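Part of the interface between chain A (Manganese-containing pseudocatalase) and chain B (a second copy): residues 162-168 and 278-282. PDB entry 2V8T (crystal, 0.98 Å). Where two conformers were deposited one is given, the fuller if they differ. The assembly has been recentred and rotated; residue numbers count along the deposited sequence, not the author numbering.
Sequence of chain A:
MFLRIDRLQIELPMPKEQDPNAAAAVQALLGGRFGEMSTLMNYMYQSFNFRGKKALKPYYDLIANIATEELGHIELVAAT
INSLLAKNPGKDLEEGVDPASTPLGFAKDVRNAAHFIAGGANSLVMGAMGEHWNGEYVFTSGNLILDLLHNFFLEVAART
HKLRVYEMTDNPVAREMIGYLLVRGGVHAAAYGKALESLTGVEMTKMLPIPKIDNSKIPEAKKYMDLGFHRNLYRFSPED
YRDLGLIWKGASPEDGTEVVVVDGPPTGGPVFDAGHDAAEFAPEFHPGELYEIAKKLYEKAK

Chain A 162-168: KLRVYEM
Chain B (278-282) AAEFA

A helix from one copy of the pseudocatalase meets an irregular turn from the other, and three residues do most of the covering: Phe B281, Arg A164 and Glu A167. Together the two stretches bury 308 Å², and every residue involved is buried in the full assembly, so polar groups here gain from having partners.

The helix enters from earlier in chain A, and Lys A162 to Tyr A166 keep phi near -60° and psi near -43°. Tyr A166 N bonds to Lys A162 O at 2.9 Å and Glu A167 N to Leu A163 O at 3.1 Å; Met A168 N then reaches Val A165 O at 2.9 Å, a shorter step. This spacing brings Leu A163 and Glu A167, four residues apart, round to the same side, both with CA-to-CB toward chain B, while Arg A164 leaves sideways. Lys A162, Val A165, Tyr A166 and Met A168 make no contact.

Chain B answers with a tight bend. Ala B278 and Ala B279 have helix-like torsions (-60/-40 and -61/-28), Glu B280 opens to -89/-2, and Phe B281 takes a left-handed 59/37 before Ala B282 extends at -130/115. Phe B281 N closes the bend on Ala B278 O at 2.9 Å. The backbones come nearest at Arg A164 and Glu B280, whose CA atoms lie 6.7 Å apart.

Phe B281 covers the most surface. Its CA-to-CB bond points toward chain A, and with chi1 at -39° and chi2 at -65° the ring reaches three residues there, meeting each obliquely. Its CE2 lies 3.6 Å from Leu A163 CB, an apolar contact, and 4.0 Å from Arg A164 CG; its CZ lies 3.6 Å from Glu A167 OE1. The ring thus touches the hydrocarbon of Leu A163 and Arg A164 and also a carboxyl oxygen, which an aromatic edge or face can tolerate. Leu A163 is m,t.

Arg A164 is nearly straight beyond an m chi1 (-69°), with chi2, chi3 and chi4 at 167°, 177° and 179°, and that extension carries its end to chain B although its CB starts sideways. Arg A164 NH2 donates to Glu B280 O at 2.8 Å, with an N-H...O angle of 155°; NH1 and NH2 are also hydrogen-bonded elsewhere in the structure. Glu B280 starts away from chain A, but chi1 -76° and chi2 -65° (m,m), with chi3 -9°, fold its carboxylate back. Glu B280 OE1 then lies over one face of the guanidinium, 2.8 Å from Arg A164 NE. That salt bridge rests on charge alone, since no N-H points at the oxygen. Thus one arginine reads both the backbone and the side chain of a single glutamate.

Glu A167 (m,t, chi3 -57°) places OE1 2.6 Å from Ala B279 O; two oxygens so close are easiest to explain if the acid holds a proton, though the geometry leaves this open. Glu A167 OE2 packs 3.6 Å from Ala B279 CB. The rule is economical: long side chains from chain A reach towards backbone carbonyls on the bend, and one aromatic ring packs beside them.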

# COMPACT_ATOMS: atom_id res chain seq x y z
N LYS A 162 -6.56 11.04 20.43
CA LYS A 162 -6.10 10.80 21.81
C LYS A 162 -7.28 10.68 22.77
O LYS A 162 -7.27 9.82 23.64
CB LYS A 162 -5.08 11.86 22.26
CG LYS A 162 -3.75 11.75 21.50
CD LYS A 162 -2.57 12.22 22.26
CE LYS A 162 -1.25 12.09 21.51
NZ LYS A 162 -1.13 12.91 20.25
N LEU A 163 -8.26 11.58 22.64
CA LEU A 163 -9.44 11.54 23.50
C LEU A 163 -10.18 10.20 23.35
O LEU A 163 -10.62 9.60 24.33
CB LEU A 163 -10.39 12.68 23.19
CG LEU A 163 -9.91 14.07 23.65
CD1 LEU A 163 -10.71 15.15 22.91
CD2 LEU A 163 -10.05 14.24 25.14
N ARG A 164 -10.37 9.77 22.10
CA ARG A 164 -11.11 8.52 21.89
C ARG A 164 -10.36 7.31 22.44
O ARG A 164 -10.96 6.45 23.08
CB ARG A 164 -11.43 8.35 20.40
CG ARG A 164 -12.45 9.38 19.93
CD ARG A 164 -12.53 9.45 18.41
NE ARG A 164 -13.57 10.40 18.02
CZ ARG A 164 -13.87 10.69 16.76
NH1 ARG A 164 -13.11 10.28 15.77
NH2 ARG A 164 -14.89 11.49 16.53
N VAL A 165 -9.03 7.25 22.25
CA VAL A 165 -8.27 6.14 22.81
C VAL A 165 -8.32 6.21 24.34
O VAL A 165 -8.43 5.18 25.02
CB VAL A 165 -6.84 6.13 22.27
CG1 VAL A 165 -5.97 5.11 23.00
CG2 VAL A 165 -6.84 5.81 20.77
N TYR A 166 -8.24 7.41 24.93
CA TYR A 166 -8.37 7.57 26.37
C TYR A 166 -9.64 6.92 26.87
O TYR A 166 -9.69 6.28 27.93
CB TYR A 166 -8.35 9.07 26.72
CG TYR A 166 -8.48 9.33 28.19
CD1 TYR A 166 -9.71 9.47 28.78
CD2 TYR A 166 -7.35 9.51 29.01
CE1 TYR A 166 -9.83 9.72 30.13
CE2 TYR A 166 -7.45 9.77 30.35
CZ TYR A 166 -8.72 9.86 30.91
OH TYR A 166 -8.90 10.14 32.26
N GLU A 167 -10.74 7.11 26.12
CA GLU A 167 -12.03 6.57 26.48
C GLU A 167 -12.16 5.05 26.30
O GLU A 167 -13.16 4.47 26.74
CB GLU A 167 -13.12 7.28 25.68
CG GLU A 167 -13.27 8.75 26.10
CD GLU A 167 -14.37 9.39 25.33
OE1 GLU A 167 -14.21 9.33 24.05
OE2 GLU A 167 -15.34 9.93 25.85
N MET A 168 -11.15 4.42 25.66
CA MET A 168 -11.10 2.98 25.48
C MET A 168 -10.25 2.28 26.54
O MET A 168 -10.41 1.07 26.70
CB MET A 168 -10.54 2.66 24.05
CG MET A 168 -11.41 3.18 22.93
SD MET A 168 -10.57 3.19 21.28
CE MET A 168 -10.29 1.38 21.02
N ALA B 278 -21.98 11.02 22.44
CA ALA B 278 -21.14 12.00 23.13
C ALA B 278 -19.69 11.54 23.27
O ALA B 278 -18.76 12.33 23.14
CB ALA B 278 -21.72 12.32 24.51
N ALA B 279 -19.48 10.25 23.58
CA ALA B 279 -18.12 9.73 23.71
C ALA B 279 -17.33 9.85 22.41
O ALA B 279 -16.10 9.93 22.40
CB ALA B 279 -18.13 8.30 24.18
N GLU B 280 -18.03 9.83 21.27
CA GLU B 280 -17.39 10.03 19.99
C GLU B 280 -17.33 11.51 19.59
O GLU B 280 -16.82 11.86 18.52
CB GLU B 280 -18.06 9.22 18.91
CG GLU B 280 -17.69 7.77 19.01
CD GLU B 280 -16.20 7.51 18.74
OE1 GLU B 280 -15.49 8.44 18.33
OE2 GLU B 280 -15.74 6.35 18.94
N PHE B 281 -17.89 12.39 20.42
CA PHE B 281 -17.92 13.81 20.11
C PHE B 281 -18.66 14.08 18.78
O PHE B 281 -18.30 14.97 18.02
CB PHE B 281 -16.53 14.45 20.12
CG PHE B 281 -15.66 13.92 21.23
CD1 PHE B 281 -16.00 14.15 22.54
CD2 PHE B 281 -14.55 13.11 20.97
CE1 PHE B 281 -15.27 13.59 23.59
CE2 PHE B 281 -13.83 12.55 22.02
CZ PHE B 281 -14.19 12.81 23.33
N ALA B 282 -19.74 13.30 18.57
CA ALA B 282 -20.35 13.23 17.22
C ALA B 282 -21.86 13.46 17.38
O ALA B 282 -22.52 12.65 18.04
CB ALA B 282 -20.02 11.88 16.61